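Local coordinates for uncharacterized protein (Bacteroides uniformis ATCC 8492, PDB 4Q68) that is probably a highly specific NlpC/P60-family amidase that cleaves the N-acetylmuramoyl-L-alanine linkage of peptidoglycan fragments, at residues 12-17 with 49-54; 34-39 with 65-70; 177-182 with 218-223. One frame throughout, in Å; residues are numbered along the deposited sequence.

Contact 1: 12-17 with 49-54; sequences IKYLDV and LAETLT
E51 reaches from the last turns of helix 41-53 to K13 and Y14 in the turn that follows helix 2-12, a type I beta turn from I12 to L15. Its CB leaves the helix toward the turn. CG stands anti to the backbone N (chi1 178°), and the chain stays extended beyond it, carrying the carboxylate well clear of the helix. There the two oxygens part company. In the modelled conformer of K13, one of two, NZ lies 3.3 Å from E51 OE2, a salt bridge whose hydrogen bond is weak. The two extended chains cross at about a right angle and meet at NZ and OE2. OE1 turns to Y14, lying near the ring plane at the edge, 4.3 Å from CE1. A water joins the pair: it accepts a hydrogen bond from Y14 OH at 2.6 Å and donates to E51 OE1, also at 2.6 Å. That water sits in the plane of the phenol ring. K13 NZ also hydrogen-bonds N10 OD1 on helix 2-12 and lies close to the like charge of K56. The carboxylate is thus shared between a short water bridge and, in this conformer of K13, a loose surface ion pair, and it would probably offset some of the positive charge gathered by the two lysines.

Contact 2: 34-39 with 65-70; sequences INCDEV and SAFADN
The loop 34-39 runs irregularly past one side of helix 64-75, its backbone nearest where I34 CA lies 8.0 Å from A68 CA. I34 and F67 do most of the touching, their side chains sliding past each other in opposite directions. The two branches of I34 divide the work. CG2 meets the edge of the F67 ring close to its plane, 4.0 Å from CE2, while CD1 goes on toward the helix and rests 4.1 Å from A68 CB. F67 is placed for this by a CG anti to its backbone N (chi1 171°), which extends the ring off the helix toward the loop. C36 comes to the far end of the same ring: SG is 4.3 Å from CZ and 5.3 Å from the ring centroid, an oblique sulfur-aromatic contact at 60° to the ring normal. No hydrogen bond spans the two segments; the polar bonds here serve the loop's own shape. N35 OD1 accepts from D37 N at 3.3 Å in an Asx turn, and N35 ND2 gives a hydrogen bond to the anti lone pair of E38 OE1, 2.9 Å away and near the amide plane. Helix 41-53 packs against both partners: Y47 touches C36, while A50 and E51 touch F67. Y47 OH also bonds N35 N, and V39 pairs through its backbone with P18 and V20, so the loop is held between helix 41-53 and the segment following helix 2-12.

Contact 3: 177-182 with 218-223; sequences IAITTN and VPLSQM. With NA (sodium ion), chain C.
In this NlpC/P60-family domain, strand 176-181 of the antiparallel sheet packs against the short helix 220-225, which leads into strand 230-238. The contact is a buried, wholly apolar strand-to-helix join, and L220, the first residue of the helix after P219 at the N-cap position, is its centre. I177 and I179, two apart on the strand, both point toward the helix, and L220 meets them with different methyls. L220 CD2 approaches I177 CG2 at 4.0 Å, the two side chains crossing obliquely; CD1 turns to the end of I179, 4.3 Å from its CD1. CG anti to the backbone N (chi1 178°) carries the leucine's fork out toward the sheet. The selenomethionine at 223 also points to the strand, about one helical turn on, but stands farther off than L220. Neighbouring strands add to the packing: L201 touches L220, L203 packs on I177 and M223, and I233 and V235 of strand 230-238 lie against I177. I179 touches W230 and H190, and its backbone bonds to A189 and H190. At the end of the strand the carbonyl of T181 binds a sodium ion that T183 O and L186 O also hold, so the connection between strands 176-181 and 188-197 supplies three carbonyl ligands. Three waters complete six ligands, and the bond from T181 O to the sodium measures 2.5 Å.

How the contacts relate
From the N terminus, helix 2-12 runs into the turn at 12-17, which contact 1 joins to the end of helix 41-53. The loop 34-39 lies inside that span, and contact 2 carries it on to helix 64-75, so the two closures cross, their segments alternating along the chain. They also touch in space: T54 OG1 and N70 ND2 form a probable hydrogen bond at 2.9 Å, and Y14 and V17 pack on the carbonyls of C36 and D37. Contact 3 follows in series, enclosing two sheet hairpins between its strand and helix. Its centre lies about 26 Å from that of contact 2, across the chain's centre, and the two do not touch.

Contact 1: 12-17 with 49-54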
loop_
_atom_site.group_PDB
_atom_site.type_symbol
_atom_site.label_atom_id
_atom_site.label_comp_id
_atom_site.label_asym_id
_atom_site.label_seq_id
_atom_site.Cartn_x
_atom_site.Cartn_y
_atom_site.Cartn_z
ATOM N N ILE A 12 15.078 0.068 -3.142
ATOM C CA ILE A 12 16.077 0.800 -3.925
ATOM C C ILE A 12 16.400 0.073 -5.226
ATOM O O ILE A 12 16.689 0.704 -6.243
ATOM C CB ILE A 12 17.361 1.038 -3.087
ATOM C CG1 ILE A 12 17.112 2.120 -2.027
ATOM C CG2 ILE A 12 18.569 1.397 -3.970
ATOM C CD1 ILE A 12 16.656 3.460 -2.581
ATOM N N LYS A 13 16.339 -1.261 -5.218
ATOM C CA LYS A 13 16.536 -2.065 -6.440
ATOM C C LYS A 13 15.560 -1.749 -7.549
ATOM O O LYS A 13 15.835 -2.034 -8.717
ATOM C CB LYS A 13 16.420 -3.565 -6.169
ATOM C CG LYS A 13 17.545 -4.134 -5.347
ATOM C CD LYS A 13 17.447 -5.641 -5.205
ATOM C CE LYS A 13 18.265 -6.146 -4.038
ATOM N NZ LYS A 13 17.871 -7.525 -3.637
ATOM N N TYR A 14 14.398 -1.186 -7.196
ATOM C CA TYR A 14 13.384 -0.804 -8.186
ATOM C C TYR A 14 13.544 0.612 -8.734
ATOM O O TYR A 14 12.760 1.019 -9.582
ATOM C CB TYR A 14 11.971 -0.961 -7.600
ATOM C CG TYR A 14 11.490 -2.386 -7.610
ATOM C CD1 TYR A 14 11.869 -3.273 -6.616
ATOM C CD2 TYR A 14 10.669 -2.868 -8.626
ATOM C CE1 TYR A 14 11.449 -4.597 -6.640
ATOM C CE2 TYR A 14 10.233 -4.180 -8.643
ATOM C CZ TYR A 14 10.631 -5.044 -7.660
ATOM O OH TYR A 14 10.213 -6.354 -7.714
ATOM N N LEU A 15 14.545 1.378 -8.293
ATOM C CA LEU A 15 14.692 2.714 -8.854
ATOM C C LEU A 15 14.756 2.613 -10.372
ATOM O O LEU A 15 15.406 1.719 -10.922
ATOM C CB LEU A 15 15.929 3.432 -8.307
ATOM C CG LEU A 15 15.847 3.834 -6.835
ATOM C CD1 LEU A 15 17.158 4.429 -6.401
ATOM C CD2 LEU A 15 14.727 4.836 -6.580
ATOM N N ASP A 16 14.080 3.550 -11.024
ATOM C CA ASP A 16 14.036 3.708 -12.478
ATOM C C ASP A 16 13.115 2.730 -13.191
ATOM O O ASP A 16 12.924 2.862 -14.397
ATOM C CB ASP A 16 15.455 3.740 -13.079
ATOM C CG ASP A 16 16.287 4.856 -12.497
ATOM O OD1 ASP A 16 15.752 5.988 -12.398
ATOM O OD2 ASP A 16 17.470 4.630 -12.142
ATOM N N VAL A 17 12.503 1.789 -12.470
ATOM C CA VAL A 17 11.509 0.927 -13.090
ATOM C C VAL A 17 10.320 1.797 -13.516
ATOM O O VAL A 17 9.845 2.623 -12.733
ATOM C CB VAL A 17 11.059 -0.183 -12.134
ATOM C CG1 VAL A 17 9.847 -0.934 -12.686
ATOM C CG2 VAL A 17 12.206 -1.159 -11.896
ATOM N N LEU A 49 7.785 -6.151 -0.479
ATOM C CA LEU A 49 7.440 -6.907 0.717
ATOM C C LEU A 49 7.530 -8.408 0.449
ATOM O O LEU A 49 8.059 -9.160 1.270
ATOM C CB LEU A 49 6.038 -6.507 1.190
ATOM C CG LEU A 49 5.515 -7.204 2.449
ATOM C CD1 LEU A 49 6.401 -6.980 3.668
ATOM C CD2 LEU A 49 4.100 -6.740 2.729
ATOM N N ALA A 50 7.029 -8.862 -0.695
ATOM C CA ALA A 50 7.077 -10.307 -1.027
ATOM C C ALA A 50 8.511 -10.791 -1.100
ATOM O O ALA A 50 8.836 -11.849 -0.580
ATOM C CB ALA A 50 6.358 -10.575 -2.323
ATOM N N GLU A 51 9.377 -10.017 -1.742
ATOM C CA GLU A 51 10.779 -10.399 -1.844
ATOM C C GLU A 51 11.441 -10.435 -0.476
ATOM O O GLU A 51 12.166 -11.377 -0.148
ATOM C CB GLU A 51 11.525 -9.439 -2.755
ATOM C CG GLU A 51 13.016 -9.739 -2.874
ATOM C CD GLU A 51 13.750 -8.837 -3.847
ATOM O OE1 GLU A 51 13.150 -7.899 -4.416
ATOM O OE2 GLU A 51 14.969 -9.080 -4.027
ATOM N N THR A 52 11.180 -9.416 0.335
ATOM C CA THR A 52 11.846 -9.331 1.624
ATOM C C THR A 52 11.371 -10.431 2.591
ATOM O O THR A 52 12.157 -10.930 3.407
ATOM C CB THR A 52 11.724 -7.928 2.235
ATOM O OG1 THR A 52 12.024 -6.940 1.242
ATOM C CG2 THR A 52 12.715 -7.745 3.360
ATOM N N LEU A 53 10.105 -10.823 2.490
ATOM C CA LEU A 53 9.576 -11.926 3.295
ATOM C C LEU A 53 10.108 -13.284 2.888
ATOM O O LEU A 53 9.980 -14.224 3.649
ATOM C CB LEU A 53 8.058 -11.955 3.216
ATOM C CG LEU A 53 7.311 -10.935 4.055
ATOM C CD1 LEU A 53 5.840 -10.975 3.683
ATOM C CD2 LEU A 53 7.504 -11.167 5.553
ATOM N N THR A 54 10.697 -13.389 1.703
ATOM C CA THR A 54 11.138 -14.674 1.158
ATOM C C THR A 54 12.589 -14.911 1.556
ATOM O O THR A 54 13.472 -14.186 1.095
ATOM C CB THR A 54 11.038 -14.689 -0.396
ATOM O OG1 THR A 54 9.698 -14.403 -0.804
ATOM C CG2 THR A 54 11.395 -16.054 -0.954
HETATM O O HOH W 1 10.753 -7.695 -5.522
#

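Contact 2: 34-39 with 65-70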
loop_
_atom_site.group_PDB
_atom_site.type_symbol
_atom_site.label_atom_id
_atom_site.label_comp_id
_atom_site.label_asym_id
_atom_site.label_seq_id
_atom_site.Cartn_x
_atom_site.Cartn_y
_atom_site.Cartn_z
ATOM N N ILE A 34 2.472 -11.266 -12.043
ATOM C CA ILE A 34 3.763 -10.774 -11.618
ATOM C C ILE A 34 4.378 -9.963 -12.752
ATOM O O ILE A 34 4.725 -10.516 -13.797
ATOM C CB ILE A 34 4.692 -11.920 -11.188
ATOM C CG1 ILE A 34 4.026 -12.736 -10.067
ATOM C CG2 ILE A 34 6.043 -11.367 -10.735
ATOM C CD1 ILE A 34 4.823 -13.951 -9.607
ATOM N N ASN A 35 4.461 -8.656 -12.558
ATOM C CA ASN A 35 5.072 -7.755 -13.530
ATOM C C ASN A 35 5.980 -6.808 -12.778
ATOM O O ASN A 35 5.584 -5.720 -12.376
ATOM C CB ASN A 35 4.016 -6.991 -14.323
ATOM C CG ASN A 35 4.609 -6.200 -15.474
ATOM O OD1 ASN A 35 5.828 -6.010 -15.540
ATOM N ND2 ASN A 35 3.751 -5.740 -16.383
ATOM N N CYS A 36 7.220 -7.236 -12.595
ATOM C CA CYS A 36 8.160 -6.458 -11.809
ATOM C C CYS A 36 8.860 -5.373 -12.633
ATOM O O CYS A 36 9.593 -4.567 -12.055
ATOM C CB CYS A 36 9.177 -7.355 -11.098
ATOM S SG CYS A 36 8.411 -8.533 -9.939
ATOM N N ASP A 37 8.611 -5.323 -13.945
ATOM C CA ASP A 37 9.217 -4.351 -14.855
ATOM C C ASP A 37 8.312 -3.131 -15.119
ATOM O O ASP A 37 8.731 -2.188 -15.773
ATOM C CB ASP A 37 9.543 -5.006 -16.209
ATOM C CG ASP A 37 10.430 -6.254 -16.093
ATOM O OD1 ASP A 37 11.184 -6.410 -15.107
ATOM O OD2 ASP A 37 10.381 -7.085 -17.022
ATOM N N GLU A 38 7.069 -3.190 -14.643
ATOM C CA GLU A 38 6.083 -2.129 -14.853
ATOM C C GLU A 38 5.268 -2.117 -13.572
ATOM O O GLU A 38 4.588 -3.100 -13.291
ATOM C CB GLU A 38 5.191 -2.449 -16.056
ATOM C CG GLU A 38 5.916 -2.544 -17.384
ATOM C CD GLU A 38 4.984 -2.827 -18.535
ATOM O OE1 GLU A 38 4.138 -3.729 -18.409
ATOM O OE2 GLU A 38 5.117 -2.162 -19.587
ATOM N N VAL A 39 5.336 -1.037 -12.796
ATOM C CA VAL A 39 4.716 -1.027 -11.471
ATOM C C VAL A 39 3.851 0.203 -11.256
ATOM O O VAL A 39 4.009 1.215 -11.934
ATOM C CB VAL A 39 5.788 -1.114 -10.349
ATOM C CG1 VAL A 39 6.649 -2.348 -10.525
ATOM C CG2 VAL A 39 6.638 0.142 -10.286
ATOM N N SER A 65 8.975 -19.770 -6.672
ATOM C CA SER A 65 7.759 -20.300 -6.070
ATOM C C SER A 65 7.482 -19.639 -4.730
ATOM O O SER A 65 6.342 -19.298 -4.445
ATOM C CB SER A 65 7.844 -21.817 -5.903
ATOM O OG SER A 65 8.938 -22.171 -5.073
ATOM N N ALA A 66 8.520 -19.459 -3.916
ATOM C CA ALA A 66 8.331 -18.851 -2.601
ATOM C C ALA A 66 7.973 -17.374 -2.718
ATOM O O ALA A 66 7.123 -16.892 -1.992
ATOM C CB ALA A 66 9.570 -19.042 -1.745
ATOM N N PHE A 67 8.610 -16.667 -3.643
ATOM C CA PHE A 67 8.260 -15.267 -3.921
ATOM C C PHE A 67 6.783 -15.161 -4.301
ATOM O O PHE A 67 6.060 -14.334 -3.769
ATOM C CB PHE A 67 9.138 -14.677 -5.035
ATOM C CG PHE A 67 8.690 -13.323 -5.501
ATOM C CD1 PHE A 67 9.011 -12.180 -4.779
ATOM C CD2 PHE A 67 7.916 -13.185 -6.637
ATOM C CE1 PHE A 67 8.599 -10.941 -5.201
ATOM C CE2 PHE A 67 7.495 -11.949 -7.059
ATOM C CZ PHE A 67 7.839 -10.822 -6.336
ATOM N N ALA A 68 6.348 -15.998 -5.237
ATOM C CA ALA A 68 4.967 -15.977 -5.690
ATOM C C ALA A 68 4.014 -16.283 -4.550
ATOM O O ALA A 68 2.971 -15.640 -4.424
ATOM C CB ALA A 68 4.776 -16.963 -6.840
ATOM N N ASP A 69 4.358 -17.267 -3.724
ATOM C CA ASP A 69 3.487 -17.603 -2.593
ATOM C C ASP A 69 3.358 -16.430 -1.612
ATOM O O ASP A 69 2.270 -16.161 -1.096
ATOM C CB ASP A 69 3.996 -18.836 -1.857
ATOM C CG ASP A 69 3.738 -20.143 -2.616
ATOM O OD1 ASP A 69 2.949 -20.171 -3.589
ATOM O OD2 ASP A 69 4.335 -21.140 -2.199
ATOM N N ASN A 70 4.458 -15.738 -1.346
ATOM C CA ASN A 70 4.394 -14.566 -0.478
ATOM C C ASN A 70 3.619 -13.434 -1.120
ATOM O O ASN A 70 2.810 -12.784 -0.457
ATOM C CB ASN A 70 5.792 -14.135 -0.060
ATOM C CG ASN A 70 6.336 -15.024 1.017
ATOM O OD1 ASN A 70 5.595 -15.439 1.908
ATOM N ND2 ASN A 70 7.609 -15.351 0.936
#

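Contact 3: 177-182 with 218-223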
loop_
_atom_site.group_PDB
_atom_site.type_symbol
_atom_site.label_atom_id
_atom_site.label_comp_id
_atom_site.label_asym_id
_atom_site.label_seq_id
_atom_site.Cartn_x
_atom_site.Cartn_y
_atom_site.Cartn_z
ATOM N N ILE A 177 4.604 3.080 3.999
ATOM C CA ILE A 177 3.850 4.294 4.219
ATOM C C ILE A 177 2.605 4.246 3.342
ATOM O O ILE A 177 2.708 4.073 2.132
ATOM C CB ILE A 177 4.694 5.523 3.841
ATOM C CG1 ILE A 177 6.031 5.559 4.609
ATOM C CG2 ILE A 177 3.888 6.804 4.030
ATOM C CD1 ILE A 177 5.906 5.554 6.126
ATOM N N ALA A 178 1.439 4.409 3.956
ATOM C CA ALA A 178 0.163 4.523 3.255
ATOM C C ALA A 178 -0.362 5.931 3.493
ATOM O O ALA A 178 -0.543 6.343 4.639
ATOM C CB ALA A 178 -0.826 3.482 3.767
ATOM N N ILE A 179 -0.560 6.684 2.425
ATOM C CA ILE A 179 -0.960 8.079 2.526
ATOM C C ILE A 179 -2.484 8.163 2.558
ATOM O O ILE A 179 -3.154 7.730 1.633
ATOM C CB ILE A 179 -0.385 8.905 1.369
ATOM C CG1 ILE A 179 1.150 8.865 1.426
ATOM C CG2 ILE A 179 -0.920 10.327 1.431
ATOM C CD1 ILE A 179 1.862 9.645 0.347
ATOM N N THR A 180 -3.013 8.703 3.651
ATOM C CA THR A 180 -4.437 8.818 3.859
ATOM C C THR A 180 -4.984 10.003 3.055
ATOM O O THR A 180 -4.259 10.948 2.755
ATOM C CB THR A 180 -4.758 8.950 5.364
ATOM O OG1 THR A 180 -4.081 10.075 5.928
ATOM C CG2 THR A 180 -4.293 7.725 6.120
ATOM N N THR A 181 -6.263 9.935 2.693
ATOM C CA THR A 181 -6.861 10.893 1.782
ATOM C C THR A 181 -8.263 11.308 2.194
ATOM O O THR A 181 -9.032 10.511 2.707
ATOM C CB THR A 181 -6.886 10.339 0.355
ATOM O OG1 THR A 181 -7.491 11.324 -0.486
ATOM C CG2 THR A 181 -7.657 9.023 0.247
ATOM N N ASN A 182 -8.597 12.563 1.901
ATOM C CA ASN A 182 -9.948 13.065 2.117
ATOM C C ASN A 182 -10.896 12.831 0.936
ATOM O O ASN A 182 -12.030 13.269 0.975
ATOM C CB ASN A 182 -9.954 14.530 2.577
ATOM C CG ASN A 182 -9.414 15.481 1.548
ATOM O OD1 ASN A 182 -9.414 15.203 0.356
ATOM N ND2 ASN A 182 -8.961 16.635 2.011
ATOM N N VAL A 218 11.653 15.889 -2.424
ATOM C CA VAL A 218 11.304 16.608 -1.222
ATOM C C VAL A 218 10.965 15.592 -0.140
ATOM O O VAL A 218 10.635 14.432 -0.430
ATOM C CB VAL A 218 10.129 17.593 -1.466
ATOM C CG1 VAL A 218 10.507 18.582 -2.552
ATOM C CG2 VAL A 218 8.825 16.862 -1.830
ATOM N N PRO A 219 11.030 15.997 1.129
ATOM C CA PRO A 219 10.658 15.077 2.188
ATOM C C PRO A 219 9.196 14.658 2.105
ATOM O O PRO A 219 8.350 15.364 1.540
ATOM C CB PRO A 219 10.941 15.883 3.462
ATOM C CG PRO A 219 11.945 16.914 3.045
ATOM C CD PRO A 219 11.545 17.266 1.662
ATOM N N LEU A 220 8.904 13.513 2.696
ATOM C CA LEU A 220 7.529 13.042 2.789
ATOM C C LEU A 220 6.599 14.126 3.360
ATOM O O LEU A 220 5.482 14.304 2.872
ATOM C CB LEU A 220 7.487 11.762 3.625
ATOM C CG LEU A 220 6.122 11.130 3.878
ATOM C CD1 LEU A 220 5.370 10.816 2.617
ATOM C CD2 LEU A 220 6.295 9.883 4.741
ATOM N N SER A 221 7.061 14.859 4.369
ATOM C CA SER A 221 6.268 15.938 4.941
ATOM C C SER A 221 5.826 16.931 3.868
ATOM O O SER A 221 4.698 17.428 3.900
ATOM C CB SER A 221 7.065 16.670 6.017
ATOM O OG SER A 221 8.301 17.122 5.494
ATOM N N GLN A 222 6.731 17.273 2.948
ATOM C CA GLN A 222 6.427 18.220 1.873
ATOM C C GLN A 222 5.482 17.603 0.846
ATOM O O GLN A 222 4.598 18.276 0.322
ATOM C CB GLN A 222 7.714 18.693 1.184
ATOM C CG GLN A 222 7.512 19.830 0.193
ATOM C CD GLN A 222 7.106 21.111 0.846
ATOM O OE1 GLN A 222 6.145 21.778 0.415
ATOM N NE2 GLN A 222 7.818 21.482 1.887
HETATM N N MSE A 223 5.695 16.332 0.518
HETATM C CA MSE A 223 4.772 15.635 -0.383
HETATM C C MSE A 223 3.353 15.751 0.141
HETATM O O MSE A 223 2.408 16.018 -0.618
HETATM C CB MSE A 223 5.130 14.157 -0.489
HETATM C CG MSE A 223 6.458 13.867 -1.167
HETATM SE SE MSE A 223 6.845 11.960 -1.211
HETATM C CE MSE A 223 5.300 11.354 -2.240
HETATM NA NA NA C . -11.311 9.482 2.504
HETATM O O HOH W 2 -13.426 8.300 3.094
HETATM O O HOH W 3 -12.329 11.313 3.692
HETATM O O HOH W 4 -10.939 8.605 4.723
#